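Local atomic coordinates of iota-carrageenase (Alteromonas, PDB entry 3LMW), a protein that hydrolyses the 1,4-beta linkages of iota-carrageenans, sulfated galactans of red algal cell walls, from within the chain and with inversion of anomeric configuration. Residues N148-D153 / R182-N187; I233-A238 / N259-V264. All coordinates share one frame; numbering follows the deposited sequence.

In the fold
Both contacts join successive coils of the parallel beta-helix that forms the body of this GH82 enzyme. From the N terminus, after several earlier coils, the chain lays down strand 144-152, runs through 28 residues with no helix, and closes one coil where 182-187 pairs beside 148-153 in interaction 1. Only after that loop is shut does it reach strand 232-244, whose 233-238 part is met 20 residues later by 259-264 in interaction 2. The two closures therefore follow one another in series, neither enclosing nor crossing the other. The centres of interactions 1 and 2 lie about 23 Å apart and their nearest atoms about 11 Å. Strands 178-186, 203-211 and 232-244, paired in that order, connect them.

Interaction 1 (N148-D153 / R182-N187); sequences NFTIDD and RIKQNN. With NI (nickel (II) ion), chain E.
One face of the Phe149 ring is met by Ile183, whose CG1 lies 4.2 Å from the ring centroid in a CH-pi contact, while CG1 of Ile151 reaches the ring edge in plane; Phe121 also stacks on Phe149. These are neighbouring coils of a parallel beta-helix, and Phe149, Ile151, Ile183 and Gln185 share one side of the sheet. Placing Phe149 CG between backbone N and carbonyl carbon (chi1 54°) sets that ring face against Ile183 CG1. At the N-terminal end, Asn148 CB lies 3.7 Å above the guanidinium plane of Arg182, offset toward its rim, and the amide is turned 35° from that plane; Asn148 ND2 donates hydrogen bonds to the carbonyl oxygens of Gly116 and Gly118. Five backbone hydrogen bonds join the two segments, from Phe149 N to Arg182 O through to Asp153 N to Asn186 O. On the side bearing Thr150, Lys184 and Asn186, Asp152 binds a nickel ion together with His470 and His472, which belong to the C-terminal histidine tag, so the site is probably not native; Lys126 hydrogen-bonds to the same carboxylate. Asp152 OD2 is 2.1 Å from the nickel and OD1 3.0 Å, so the carboxylate is monodentate.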
loop_
_atom_site.group_PDB
_atom_site.type_symbol
_atom_site.label_atom_id
_atom_site.label_comp_id
_atom_site.label_asym_id
_atom_site.label_seq_id
_atom_site.Cartn_x
_atom_site.Cartn_y
_atom_site.Cartn_z
ATOM N N ASN A 148 -17.098 2.298 -2.158
ATOM C CA ASN A 148 -17.631 3.547 -1.549
ATOM C C ASN A 148 -17.441 4.634 -0.472
ATOM O O ASN A 148 -18.341 4.896 0.347
ATOM C CB ASN A 148 -18.928 3.519 -2.403
ATOM C CG ASN A 148 -19.562 4.864 -2.700
ATOM O OD1 ASN A 148 -18.929 5.774 -3.223
ATOM N ND2 ASN A 148 -20.874 4.949 -2.458
ATOM N N PHE A 149 -16.213 5.151 -0.359
ATOM C CA PHE A 149 -15.911 6.156 0.678
ATOM C C PHE A 149 -14.658 6.969 0.474
ATOM O O PHE A 149 -13.845 6.688 -0.370
ATOM C CB PHE A 149 -15.919 5.546 2.107
ATOM C CG PHE A 149 -15.022 4.335 2.276
ATOM C CD1 PHE A 149 -15.468 3.060 1.903
ATOM C CD2 PHE A 149 -13.736 4.474 2.798
ATOM C CE1 PHE A 149 -14.633 1.925 2.048
ATOM C CE2 PHE A 149 -12.893 3.352 2.965
ATOM C CZ PHE A 149 -13.329 2.079 2.587
ATOM N N THR A 150 -14.517 7.995 1.293
ATOM C CA THR A 150 -13.329 8.811 1.350
ATOM C C THR A 150 -12.654 8.503 2.674
ATOM O O THR A 150 -13.345 8.317 3.688
ATOM C CB THR A 150 -13.710 10.278 1.297
ATOM O OG1 THR A 150 -14.346 10.531 0.048
ATOM C CG2 THR A 150 -12.491 11.181 1.356
ATOM N N ILE A 151 -11.321 8.390 2.646
ATOM C CA ILE A 151 -10.487 8.390 3.858
ATOM C C ILE A 151 -9.763 9.726 3.967
ATOM O O ILE A 151 -8.924 10.101 3.107
ATOM C CB ILE A 151 -9.462 7.233 3.871
ATOM C CG1 ILE A 151 -10.193 5.874 3.837
ATOM C CG2 ILE A 151 -8.511 7.352 5.093
ATOM C CD1 ILE A 151 -9.290 4.694 3.325
ATOM N N ASP A 152 -10.107 10.454 5.019
ATOM C CA ASP A 152 -9.423 11.684 5.345
ATOM C C ASP A 152 -8.274 11.348 6.278
ATOM O O ASP A 152 -8.467 11.163 7.481
ATOM C CB ASP A 152 -10.395 12.618 6.010
ATOM C CG ASP A 152 -10.868 13.683 5.096
ATOM O OD1 ASP A 152 -10.596 13.577 3.861
ATOM O OD2 ASP A 152 -11.511 14.621 5.614
ATOM N N ASP A 153 -7.086 11.191 5.707
ATOM C CA ASP A 153 -5.948 10.744 6.464
ATOM C C ASP A 153 -5.215 11.952 7.078
ATOM O O ASP A 153 -5.503 13.095 6.773
ATOM C CB ASP A 153 -5.020 9.967 5.527
ATOM C CG ASP A 153 -4.004 9.066 6.273
ATOM O OD1 ASP A 153 -3.720 9.261 7.481
ATOM O OD2 ASP A 153 -3.479 8.135 5.622
ATOM N N ARG A 182 -13.885 2.395 -5.691
ATOM C CA ARG A 182 -14.468 3.678 -5.295
ATOM C C ARG A 182 -14.028 4.125 -3.898
ATOM O O ARG A 182 -14.849 4.354 -2.971
ATOM C CB ARG A 182 -15.991 3.683 -5.418
ATOM C CG ARG A 182 -16.603 2.772 -6.509
ATOM C CD ARG A 182 -17.556 3.543 -7.474
ATOM N NE ARG A 182 -18.069 4.795 -6.885
ATOM C CZ ARG A 182 -19.219 4.902 -6.202
ATOM N NH1 ARG A 182 -20.016 3.836 -6.011
ATOM N NH2 ARG A 182 -19.578 6.087 -5.709
ATOM N N ILE A 183 -12.716 4.222 -3.740
ATOM C CA ILE A 183 -12.166 4.806 -2.538
ATOM C C ILE A 183 -11.187 5.902 -2.932
ATOM O O ILE A 183 -10.360 5.728 -3.843
ATOM C CB ILE A 183 -11.492 3.763 -1.626
ATOM C CG1 ILE A 183 -12.459 2.602 -1.342
ATOM C CG2 ILE A 183 -11.002 4.437 -0.295
ATOM C CD1 ILE A 183 -11.769 1.269 -1.136
ATOM N N LYS A 184 -11.336 7.040 -2.265
ATOM C CA LYS A 184 -10.422 8.171 -2.339
ATOM C C LYS A 184 -9.790 8.275 -0.978
ATOM O O LYS A 184 -10.491 8.165 0.046
ATOM C CB LYS A 184 -11.178 9.466 -2.568
ATOM C CG LYS A 184 -10.325 10.704 -2.444
ATOM C CD LYS A 184 -9.380 10.818 -3.614
ATOM C CE LYS A 184 -8.309 11.893 -3.407
ATOM N NZ LYS A 184 -8.632 13.342 -3.690
ATOM N N GLN A 185 -8.475 8.502 -0.987
ATOM C CA GLN A 185 -7.720 8.823 0.212
ATOM C C GLN A 185 -7.125 10.208 0.076
ATOM O O GLN A 185 -6.510 10.515 -0.950
ATOM C CB GLN A 185 -6.608 7.801 0.466
ATOM C CG GLN A 185 -5.856 8.040 1.784
ATOM C CD GLN A 185 -5.138 6.766 2.316
ATOM O OE1 GLN A 185 -5.494 5.621 1.960
ATOM N NE2 GLN A 185 -4.123 6.966 3.146
ATOM N N ASN A 186 -7.277 11.023 1.123
ATOM C CA ASN A 186 -6.614 12.329 1.209
ATOM C C ASN A 186 -5.489 12.342 2.228
ATOM O O ASN A 186 -5.591 11.684 3.243
ATOM C CB ASN A 186 -7.612 13.411 1.613
ATOM C CG ASN A 186 -8.627 13.698 0.543
ATOM O OD1 ASN A 186 -9.841 13.639 0.807
ATOM N ND2 ASN A 186 -8.149 14.021 -0.677
ATOM N N ASN A 187 -4.462 13.141 1.969
ATOM C CA ASN A 187 -3.339 13.417 2.868
ATOM C C ASN A 187 -2.625 12.169 3.389
ATOM O O ASN A 187 -2.487 12.000 4.610
ATOM C CB ASN A 187 -3.729 14.372 4.017
ATOM C CG ASN A 187 -2.500 15.183 4.573
ATOM O OD1 ASN A 187 -1.408 15.179 3.986
ATOM N ND2 ASN A 187 -2.697 15.881 5.688
HETATM NI NI NI E . -12.178 16.092 4.290
HETATM O O HOH W 1 -13.368 17.851 5.488
#

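Interaction 2 (I233-A238 / N259-V264)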
loop_
_atom_site.group_PDB
_atom_site.type_symbol
_atom_site.label_atom_id
_atom_site.label_comp_id
_atom_site.label_asym_id
_atom_site.label_seq_id
_atom_site.Cartn_x
_atom_site.Cartn_y
_atom_site.Cartn_z
ATOM N N ILE A 233 1.280 -12.259 -4.734
ATOM C CA ILE A 233 0.021 -11.936 -5.430
ATOM C C ILE A 233 -0.151 -12.533 -6.818
ATOM O O ILE A 233 0.804 -12.643 -7.578
ATOM C CB ILE A 233 -0.311 -10.443 -5.410
ATOM C CG1 ILE A 233 0.716 -9.625 -6.193
ATOM C CG2 ILE A 233 -0.430 -9.997 -3.986
ATOM C CD1 ILE A 233 0.187 -8.260 -6.580
ATOM N N ARG A 234 -1.384 -12.915 -7.135
ATOM C CA ARG A 234 -1.650 -13.672 -8.360
ATOM C C ARG A 234 -2.953 -13.317 -8.995
ATOM O O ARG A 234 -3.985 -13.335 -8.339
ATOM C CB ARG A 234 -1.696 -15.168 -8.056
ATOM C CG ARG A 234 -0.449 -15.904 -8.386
ATOM C CD ARG A 234 -0.334 -17.092 -7.424
ATOM N NE ARG A 234 0.560 -16.728 -6.341
ATOM C CZ ARG A 234 0.160 -16.444 -5.121
ATOM N NH1 ARG A 234 -1.129 -16.513 -4.812
ATOM N NH2 ARG A 234 1.055 -16.112 -4.211
ATOM N N ASN A 235 -2.898 -13.104 -10.300
ATOM C CA ASN A 235 -4.080 -12.832 -11.125
ATOM C C ASN A 235 -4.822 -11.633 -10.579
ATOM O O ASN A 235 -5.999 -11.698 -10.242
ATOM C CB ASN A 235 -4.999 -14.049 -11.294
ATOM C CG ASN A 235 -4.244 -15.304 -11.734
ATOM O OD1 ASN A 235 -3.431 -15.269 -12.677
ATOM N ND2 ASN A 235 -4.501 -16.438 -11.035
ATOM N N ILE A 236 -4.082 -10.542 -10.485
ATOM C CA ILE A 236 -4.618 -9.318 -10.030
ATOM C C ILE A 236 -5.059 -8.495 -11.214
ATOM O O ILE A 236 -4.337 -8.374 -12.239
ATOM C CB ILE A 236 -3.605 -8.578 -9.223
ATOM C CG1 ILE A 236 -3.051 -9.513 -8.119
ATOM C CG2 ILE A 236 -4.216 -7.280 -8.684
ATOM C CD1 ILE A 236 -4.090 -10.075 -7.113
ATOM N N PHE A 237 -6.263 -7.934 -11.074
ATOM C CA PHE A 237 -6.766 -6.974 -12.049
ATOM C C PHE A 237 -6.990 -5.636 -11.381
ATOM O O PHE A 237 -7.578 -5.562 -10.274
ATOM C CB PHE A 237 -8.076 -7.468 -12.650
ATOM C CG PHE A 237 -7.906 -8.585 -13.618
ATOM C CD1 PHE A 237 -7.619 -8.330 -14.943
ATOM C CD2 PHE A 237 -8.005 -9.898 -13.200
ATOM C CE1 PHE A 237 -7.436 -9.342 -15.832
ATOM C CE2 PHE A 237 -7.819 -10.920 -14.085
ATOM C CZ PHE A 237 -7.536 -10.634 -15.413
ATOM N N ALA A 238 -6.552 -4.580 -12.059
ATOM C CA ALA A 238 -6.922 -3.237 -11.620
ATOM C C ALA A 238 -7.351 -2.320 -12.769
ATOM O O ALA A 238 -6.911 -2.466 -13.905
ATOM C CB ALA A 238 -5.799 -2.600 -10.779
ATOM N N ASN A 259 5.961 -13.420 -7.433
ATOM C CA ASN A 259 4.542 -13.141 -7.736
ATOM C C ASN A 259 3.979 -13.629 -9.139
ATOM O O ASN A 259 4.732 -13.945 -10.085
ATOM C CB ASN A 259 4.276 -11.631 -7.537
ATOM C CG ASN A 259 4.545 -11.154 -6.103
ATOM O OD1 ASN A 259 3.731 -11.377 -5.189
ATOM N ND2 ASN A 259 5.684 -10.483 -5.903
ATOM N N GLY A 260 2.652 -13.674 -9.256
ATOM C CA GLY A 260 1.974 -14.103 -10.489
ATOM C C GLY A 260 1.776 -13.043 -11.562
ATOM O O GLY A 260 2.656 -12.244 -11.836
ATOM N N ASP A 261 0.611 -13.046 -12.187
ATOM C CA ASP A 261 0.306 -12.088 -13.255
ATOM C C ASP A 261 -0.480 -10.896 -12.730
ATOM O O ASP A 261 -1.338 -11.044 -11.833
ATOM C CB ASP A 261 -0.495 -12.775 -14.394
ATOM C CG ASP A 261 0.327 -13.851 -15.140
ATOM O OD1 ASP A 261 1.594 -13.786 -15.053
ATOM O OD2 ASP A 261 -0.296 -14.742 -15.801
ATOM N N VAL A 262 -0.218 -9.725 -13.306
ATOM C CA VAL A 262 -1.013 -8.545 -12.989
ATOM C C VAL A 262 -1.387 -7.791 -14.279
ATOM O O VAL A 262 -0.553 -7.646 -15.185
ATOM C CB VAL A 262 -0.264 -7.600 -12.011
ATOM C CG1 VAL A 262 -1.182 -6.505 -11.517
ATOM C CG2 VAL A 262 0.259 -8.368 -10.838
ATOM N N GLN A 263 -2.634 -7.314 -14.354
ATOM C CA GLN A 263 -3.070 -6.459 -15.480
ATOM C C GLN A 263 -3.741 -5.203 -14.978
ATOM O O GLN A 263 -4.676 -5.262 -14.190
ATOM C CB GLN A 263 -3.992 -7.207 -16.456
ATOM C CG GLN A 263 -4.677 -6.254 -17.454
ATOM C CD GLN A 263 -5.548 -6.972 -18.483
ATOM O OE1 GLN A 263 -5.045 -7.608 -19.429
ATOM N NE2 GLN A 263 -6.863 -6.877 -18.301
ATOM N N VAL A 264 -3.235 -4.068 -15.429
ATOM C CA VAL A 264 -3.734 -2.759 -15.030
ATOM C C VAL A 264 -4.190 -1.996 -16.290
ATOM O O VAL A 264 -3.489 -1.960 -17.306
ATOM C CB VAL A 264 -2.629 -1.964 -14.318
ATOM C CG1 VAL A 264 -3.149 -0.624 -13.791
ATOM C CG2 VAL A 264 -2.011 -2.785 -13.175
#
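Two adjacent coils of the parallel beta-helix meet here at a corner, where the chain bends at Asn235 and the pairing passes from a loop contact into regular parallel strands. Before the bend, the amide of Asn259 stands in for a backbone partner: Ile233 N donates to Asn259 OD1 over 2.6 Å, in the carbonyl plane and on a lone pair. The next bond returns across the gap, from Gly260 N to Ile233 O at 2.7 Å. Gly260 packs against the Arg234 side chain, with CG of the arginine 3.7 Å from Gly260 CA.

Beyond the corner, strands 236-238 and 262-264 run within 6° of parallel. Ile236 N donates to Asp261 O, Gln263 N to Ile236 O, and Ala238 N to Gln263 O, so Ile236 is held through both its N-H and its carbonyl. Ile236, Ala238, Val262 and Val264 lie on one face, where Ile236 CB touches Val262 CG1 at 3.9 Å. On the other face, Gln263 extends with CG anti to its N (chi1 168°), carrying its amide to the edge of the Phe237 ring. NE2 lies 3.5 Å from Phe237 CE1, near the ring plane; the amide plane is turned 82° from the ring, and NE2 hydrogen-bonds to Lys5 O.

Tyr7 also meets the Phe237 ring. Strands 199-200 and 203-211 flank 233-238 in the preceding coil, with Arg234 salt-bridged to Asp201, and Met218 of strand 217-219 packs against Ile233 and Val262.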